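Local coordinates for N5-carboxyaminoimidazole ribonucleotide synthetase (Bacillus anthracis, PDB 3QFF), which probably catalyses the ATP- and bicarbonate-dependent carboxylation of aminoimidazole ribonucleotide to N5-carboxyaminoimidazole ribonucleotide in purine biosynthesis, at residues K34-K47 against A55-I69. Sequence-based numbering, arbitrary orientation.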
loop_
_atom_site.group_PDB
_atom_site.type_symbol
_atom_site.label_atom_id
_atom_site.label_comp_id
_atom_site.label_asym_id
_atom_site.label_seq_id
_atom_site.Cartn_x
_atom_site.Cartn_y
_atom_site.Cartn_z
ATOM N N LYS A 34 -1.553 -4.634 -7.984
ATOM C CA LYS A 34 -2.849 -4.036 -8.300
ATOM C C LYS A 34 -2.770 -2.500 -8.269
ATOM O O LYS A 34 -3.405 -1.834 -9.084
ATOM C CB LYS A 34 -3.903 -4.564 -7.327
ATOM C CG LYS A 34 -5.163 -5.130 -7.986
ATOM C CD LYS A 34 -4.975 -6.567 -8.418
ATOM C CE LYS A 34 -6.318 -7.232 -8.723
ATOM N NZ LYS A 34 -6.851 -6.861 -10.066
ATOM N N GLU A 35 -1.978 -1.937 -7.348
ATOM C CA GLU A 35 -1.808 -0.469 -7.278
ATOM C C GLU A 35 -1.245 0.080 -8.584
ATOM O O GLU A 35 -1.592 1.180 -9.001
ATOM C CB GLU A 35 -0.922 -0.054 -6.094
ATOM C CG GLU A 35 -1.651 -0.195 -4.754
ATOM C CD GLU A 35 -0.737 -0.314 -3.551
ATOM O OE1 GLU A 35 0.350 0.322 -3.542
ATOM O OE2 GLU A 35 -1.133 -1.034 -2.590
ATOM N N MET A 36 -0.401 -0.723 -9.226
ATOM C CA MET A 36 0.262 -0.369 -10.468
ATOM C C MET A 36 -0.524 -0.825 -11.693
ATOM O O MET A 36 -0.039 -0.715 -12.810
ATOM C CB MET A 36 1.676 -0.967 -10.494
ATOM C CG MET A 36 2.740 -0.064 -9.867
ATOM S SD MET A 36 4.419 -0.756 -9.946
ATOM C CE MET A 36 4.223 -2.162 -8.871
ATOM N N GLY A 37 -1.725 -1.351 -11.470
ATOM C CA GLY A 37 -2.650 -1.675 -12.543
ATOM C C GLY A 37 -2.404 -3.006 -13.227
ATOM O O GLY A 37 -2.808 -3.181 -14.374
ATOM N N TYR A 38 -1.726 -3.931 -12.541
ATOM C CA TYR A 38 -1.589 -5.305 -13.029
ATOM C C TYR A 38 -2.812 -6.151 -12.687
ATOM O O TYR A 38 -3.501 -5.910 -11.690
ATOM C CB TYR A 38 -0.319 -5.974 -12.477
ATOM C CG TYR A 38 0.932 -5.399 -13.060
ATOM C CD1 TYR A 38 1.397 -5.816 -14.307
ATOM C CD2 TYR A 38 1.639 -4.399 -12.385
ATOM C CE1 TYR A 38 2.540 -5.272 -14.862
ATOM C CE2 TYR A 38 2.794 -3.840 -12.938
ATOM C CZ TYR A 38 3.239 -4.281 -14.170
ATOM O OH TYR A 38 4.378 -3.724 -14.706
ATOM N N LYS A 39 -3.071 -7.139 -13.538
ATOM C CA LYS A 39 -4.070 -8.174 -13.281
ATOM C C LYS A 39 -3.346 -9.352 -12.627
ATOM O O LYS A 39 -2.155 -9.547 -12.856
ATOM C CB LYS A 39 -4.727 -8.574 -14.614
ATOM C CG LYS A 39 -5.723 -9.727 -14.531
ATOM C CD LYS A 39 -6.542 -9.842 -15.843
ATOM C CE LYS A 39 -7.392 -11.124 -15.856
ATOM N NZ LYS A 39 -8.257 -11.221 -17.080
ATOM N N ILE A 40 -4.048 -10.117 -11.799
ATOM C CA ILE A 40 -3.428 -11.183 -11.025
ATOM C C ILE A 40 -4.124 -12.529 -11.227
ATOM O O ILE A 40 -5.354 -12.630 -11.106
ATOM C CB ILE A 40 -3.428 -10.854 -9.494
ATOM C CG1 ILE A 40 -2.721 -9.515 -9.211
ATOM C CG2 ILE A 40 -2.820 -12.026 -8.660
ATOM C CD1 ILE A 40 -1.239 -9.489 -9.543
ATOM N N ALA A 41 -3.329 -13.553 -11.540
ATOM C CA ALA A 41 -3.802 -14.947 -11.511
ATOM C C ALA A 41 -3.029 -15.704 -10.440
ATOM O O ALA A 41 -1.823 -15.502 -10.285
ATOM C CB ALA A 41 -3.626 -15.607 -12.887
ATOM N N VAL A 42 -3.706 -16.568 -9.691
ATOM C CA VAL A 42 -3.034 -17.346 -8.649
ATOM C C VAL A 42 -3.399 -18.825 -8.771
ATOM O O VAL A 42 -4.527 -19.168 -9.130
ATOM C CB VAL A 42 -3.357 -16.807 -7.208
ATOM C CG1 VAL A 42 -4.863 -16.735 -6.959
ATOM C CG2 VAL A 42 -2.677 -17.654 -6.111
ATOM N N LEU A 43 -2.428 -19.688 -8.486
ATOM C CA LEU A 43 -2.666 -21.127 -8.329
ATOM C C LEU A 43 -2.341 -21.554 -6.902
ATOM O O LEU A 43 -1.274 -21.220 -6.372
ATOM C CB LEU A 43 -1.835 -21.928 -9.333
ATOM C CG LEU A 43 -1.909 -23.463 -9.367
ATOM C CD1 LEU A 43 -1.401 -23.942 -10.705
ATOM C CD2 LEU A 43 -1.102 -24.121 -8.245
ATOM N N ASP A 44 -3.250 -22.325 -6.305
ATOM C CA ASP A 44 -3.166 -22.729 -4.898
ATOM C C ASP A 44 -4.100 -23.928 -4.675
ATOM O O ASP A 44 -5.175 -23.988 -5.270
ATOM C CB ASP A 44 -3.589 -21.561 -3.991
ATOM C CG ASP A 44 -3.292 -21.816 -2.507
ATOM O OD1 ASP A 44 -4.140 -22.421 -1.823
ATOM O OD2 ASP A 44 -2.206 -21.407 -2.024
ATOM N N PRO A 45 -3.679 -24.897 -3.836
ATOM C CA PRO A 45 -4.465 -26.100 -3.514
ATOM C C PRO A 45 -5.819 -25.844 -2.849
ATOM O O PRO A 45 -6.727 -26.682 -2.959
ATOM C CB PRO A 45 -3.554 -26.853 -2.538
ATOM C CG PRO A 45 -2.191 -26.452 -2.918
ATOM C CD PRO A 45 -2.303 -25.006 -3.328
ATOM N N THR A 46 -5.949 -24.723 -2.143
ATOM C CA THR A 46 -7.176 -24.413 -1.399
ATOM C C THR A 46 -7.921 -23.257 -2.055
ATOM O O THR A 46 -7.299 -22.295 -2.496
ATOM C CB THR A 46 -6.864 -24.038 0.064
ATOM O OG1 THR A 46 -5.960 -24.999 0.620
ATOM C CG2 THR A 46 -8.139 -24.011 0.904
ATOM N N LYS A 47 -9.245 -23.359 -2.117
ATOM C CA LYS A 47 -10.097 -22.276 -2.614
ATOM C C LYS A 47 -10.135 -21.105 -1.631
ATOM O O LYS A 47 -9.920 -21.287 -0.433
ATOM C CB LYS A 47 -11.519 -22.789 -2.904
ATOM C CG LYS A 47 -12.435 -21.761 -3.592
ATOM C CD LYS A 47 -13.239 -22.372 -4.744
ATOM C CE LYS A 47 -14.619 -22.821 -4.286
ATOM N NZ LYS A 47 -15.598 -21.686 -4.336
ATOM N N ALA A 55 -7.222 -11.780 -6.262
ATOM C CA ALA A 55 -6.870 -12.148 -7.637
ATOM C C ALA A 55 -8.045 -12.013 -8.598
ATOM O O ALA A 55 -9.202 -12.097 -8.178
ATOM C CB ALA A 55 -6.312 -13.571 -7.685
ATOM N N ASP A 56 -7.738 -11.793 -9.877
ATOM C CA ASP A 56 -8.754 -11.732 -10.929
ATOM C C ASP A 56 -9.106 -13.155 -11.367
ATOM O O ASP A 56 -10.269 -13.464 -11.670
ATOM C CB ASP A 56 -8.266 -10.926 -12.142
ATOM C CG ASP A 56 -7.892 -9.485 -11.795
ATOM O OD1 ASP A 56 -8.729 -8.584 -12.005
ATOM O OD2 ASP A 56 -6.759 -9.246 -11.311
ATOM N N ILE A 57 -8.094 -14.019 -11.397
ATOM C CA ILE A 57 -8.265 -15.426 -11.773
ATOM C C ILE A 57 -7.700 -16.358 -10.688
ATOM O O ILE A 57 -6.593 -16.135 -10.189
ATOM C CB ILE A 57 -7.594 -15.719 -13.137
ATOM C CG1 ILE A 57 -8.185 -14.806 -14.216
ATOM C CG2 ILE A 57 -7.739 -17.196 -13.528
ATOM C CD1 ILE A 57 -7.474 -14.876 -15.551
ATOM N N GLU A 58 -8.467 -17.391 -10.333
ATOM C CA GLU A 58 -8.055 -18.389 -9.349
ATOM C C GLU A 58 -8.052 -19.794 -9.966
ATOM O O GLU A 58 -9.057 -20.232 -10.519
ATOM C CB GLU A 58 -8.989 -18.340 -8.134
ATOM C CG GLU A 58 -8.716 -19.381 -7.026
ATOM C CD GLU A 58 -9.807 -19.398 -5.938
ATOM O OE1 GLU A 58 -9.522 -19.812 -4.799
ATOM O OE2 GLU A 58 -10.954 -18.980 -6.205
ATOM N N ILE A 59 -6.914 -20.480 -9.884
ATOM C CA ILE A 59 -6.830 -21.896 -10.238
ATOM C C ILE A 59 -6.595 -22.737 -8.984
ATOM O O ILE A 59 -5.570 -22.602 -8.305
ATOM C CB ILE A 59 -5.725 -22.170 -11.288
ATOM C CG1 ILE A 59 -5.988 -21.366 -12.557
ATOM C CG2 ILE A 59 -5.641 -23.662 -11.608
ATOM C CD1 ILE A 59 -4.787 -21.223 -13.464
ATOM N N VAL A 60 -7.553 -23.605 -8.675
ATOM C CA VAL A 60 -7.468 -24.426 -7.482
ATOM C C VAL A 60 -6.919 -25.798 -7.887
ATOM O O VAL A 60 -7.648 -26.614 -8.461
ATOM C CB VAL A 60 -8.835 -24.493 -6.726
ATOM C CG1 VAL A 60 -8.728 -25.336 -5.456
ATOM C CG2 VAL A 60 -9.300 -23.088 -6.357
ATOM N N ALA A 61 -5.625 -26.018 -7.617
ATOM C CA ALA A 61 -4.925 -27.272 -7.961
ATOM C C ALA A 61 -3.679 -27.527 -7.103
ATOM O O ALA A 61 -3.209 -26.623 -6.415
ATOM C CB ALA A 61 -4.549 -27.280 -9.433
ATOM N N SER A 62 -3.155 -28.755 -7.159
ATOM C CA SER A 62 -1.900 -29.131 -6.497
ATOM C C SER A 62 -0.699 -28.465 -7.150
ATOM O O SER A 62 -0.688 -28.234 -8.360
ATOM C CB SER A 62 -1.671 -30.654 -6.567
ATOM O OG SER A 62 -2.700 -31.375 -5.923
ATOM N N TYR A 63 0.336 -28.212 -6.355
ATOM C CA TYR A 63 1.551 -27.585 -6.875
ATOM C C TYR A 63 2.356 -28.491 -7.829
ATOM O O TYR A 63 3.238 -28.001 -8.551
ATOM C CB TYR A 63 2.454 -27.107 -5.734
ATOM C CG TYR A 63 1.867 -26.027 -4.841
ATOM C CD1 TYR A 63 1.769 -26.222 -3.458
ATOM C CD2 TYR A 63 1.439 -24.800 -5.374
ATOM C CE1 TYR A 63 1.254 -25.228 -2.623
ATOM C CE2 TYR A 63 0.910 -23.805 -4.554
ATOM C CZ TYR A 63 0.825 -24.021 -3.181
ATOM O OH TYR A 63 0.307 -23.045 -2.359
ATOM N N ASP A 64 2.072 -29.794 -7.818
ATOM C CA ASP A 64 2.764 -30.750 -8.702
ATOM C C ASP A 64 1.926 -31.140 -9.921
ATOM O O ASP A 64 2.326 -32.003 -10.710
ATOM C CB ASP A 64 3.207 -32.008 -7.927
ATOM C CG ASP A 64 2.039 -32.737 -7.277
ATOM O OD1 ASP A 64 2.290 -33.663 -6.483
ATOM O OD2 ASP A 64 0.867 -32.387 -7.550
ATOM N N ASP A 65 0.769 -30.495 -10.071
ATOM C CA ASP A 65 -0.153 -30.749 -11.172
ATOM C C ASP A 65 0.300 -29.939 -12.390
ATOM O O ASP A 65 -0.045 -28.755 -12.526
ATOM C CB ASP A 65 -1.579 -30.380 -10.723
ATOM C CG ASP A 65 -2.638 -30.620 -11.793
ATOM O OD1 ASP A 65 -3.836 -30.460 -11.465
ATOM O OD2 ASP A 65 -2.298 -30.943 -12.950
ATOM N N LEU A 66 1.086 -30.573 -13.263
ATOM C CA LEU A 66 1.729 -29.859 -14.373
ATOM C C LEU A 66 0.728 -29.194 -15.324
ATOM O O LEU A 66 0.978 -28.093 -15.779
ATOM C CB LEU A 66 2.740 -30.738 -15.137
ATOM C CG LEU A 66 3.341 -30.188 -16.450
ATOM C CD1 LEU A 66 4.180 -28.919 -16.246
ATOM C CD2 LEU A 66 4.156 -31.248 -17.175
ATOM N N LYS A 67 -0.403 -29.849 -15.584
ATOM C CA LYS A 67 -1.476 -29.270 -16.406
ATOM C C LYS A 67 -2.002 -27.947 -15.835
ATOM O O LYS A 67 -2.246 -26.998 -16.579
ATOM C CB LYS A 67 -2.646 -30.253 -16.580
ATOM C CG LYS A 67 -2.260 -31.637 -17.125
ATOM C CD LYS A 67 -2.275 -31.715 -18.641
ATOM C CE LYS A 67 -2.653 -33.133 -19.099
ATOM N NZ LYS A 67 -2.175 -33.417 -20.478
ATOM N N ALA A 68 -2.194 -27.894 -14.524
ATOM C CA ALA A 68 -2.665 -26.664 -13.874
ATOM C C ALA A 68 -1.591 -25.571 -13.922
ATOM O O ALA A 68 -1.897 -24.426 -14.226
ATOM C CB ALA A 68 -3.092 -26.945 -12.441
ATOM N N ILE A 69 -0.345 -25.936 -13.623
ATOM C CA ILE A 69 0.807 -25.037 -13.753
ATOM C C ILE A 69 0.851 -24.451 -15.180
ATOM O O ILE A 69 1.093 -23.250 -15.370
ATOM C CB ILE A 69 2.150 -25.780 -13.420
ATOM C CG1 ILE A 69 2.310 -26.019 -11.905
ATOM C CG2 ILE A 69 3.372 -25.028 -13.971
ATOM C CD1 ILE A 69 2.405 -24.742 -11.071
HETATM O O HOH W 1 -7.311 -20.048 -3.736
#
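Strands 39-44 and 57-60 run parallel, joined by backbone hydrogen bonds that alternate along the ladder: Val42 N to Ile57 O, Ile59 N to Val42 O (2.8 Å) and Asp44 N to Ile59 O. Ile40 O, at the start, takes two donors, Asp56 N and Ile57 N. Strand 57-60 borders the four-stranded parallel sheet of the preATP-grasp domain, and strand 16-20 pairs with the other side of 39-44.

Charge gathers at the N-terminal end. Asp56 OD2 receives Lys34 NZ on its syn side in a 2.7 Å salt bridge and Ile40 N on its anti side at 2.9 Å. Lys34 reaches it through bends at chi2 and chi4, while CG of Lys39 lies against the carboxylate.

Apolar packing divides between the sheet faces. Leu43 holds CG anti to its N (chi1 180°), which carries CD1 to Ala68 CB and Ile69 CD1 of helix 66-74 and CD2 to Tyr63 CD2, 3.9 Å away. On the face bearing Val42, Val42 CG1 lies against Ala55 CB at 3.6 Å.

At the C-terminal end, Pro45 CD sits over one face of the Tyr63 ring, 3.7 Å from its centroid, in a CH-pi contact; Phe83 also stacks with this ring. Asp44 OD1 accepts Thr46 N in an Asx turn, whereas OD2 accepts Gly22 N of the glycine-rich turn after strand 16-20, a turn consistent with a Rossmann-like domain. A water bridges Thr46 O and Glu58 OE1, the latter also bonded by Asn48 N.

Thus OD1 of Asp44 fixes the local turn, while OD2 ties the end of its strand to the glycine-rich turn. At the opposite end, two donors restrain the Asp56 carboxylate and probably stabilise its negative charge.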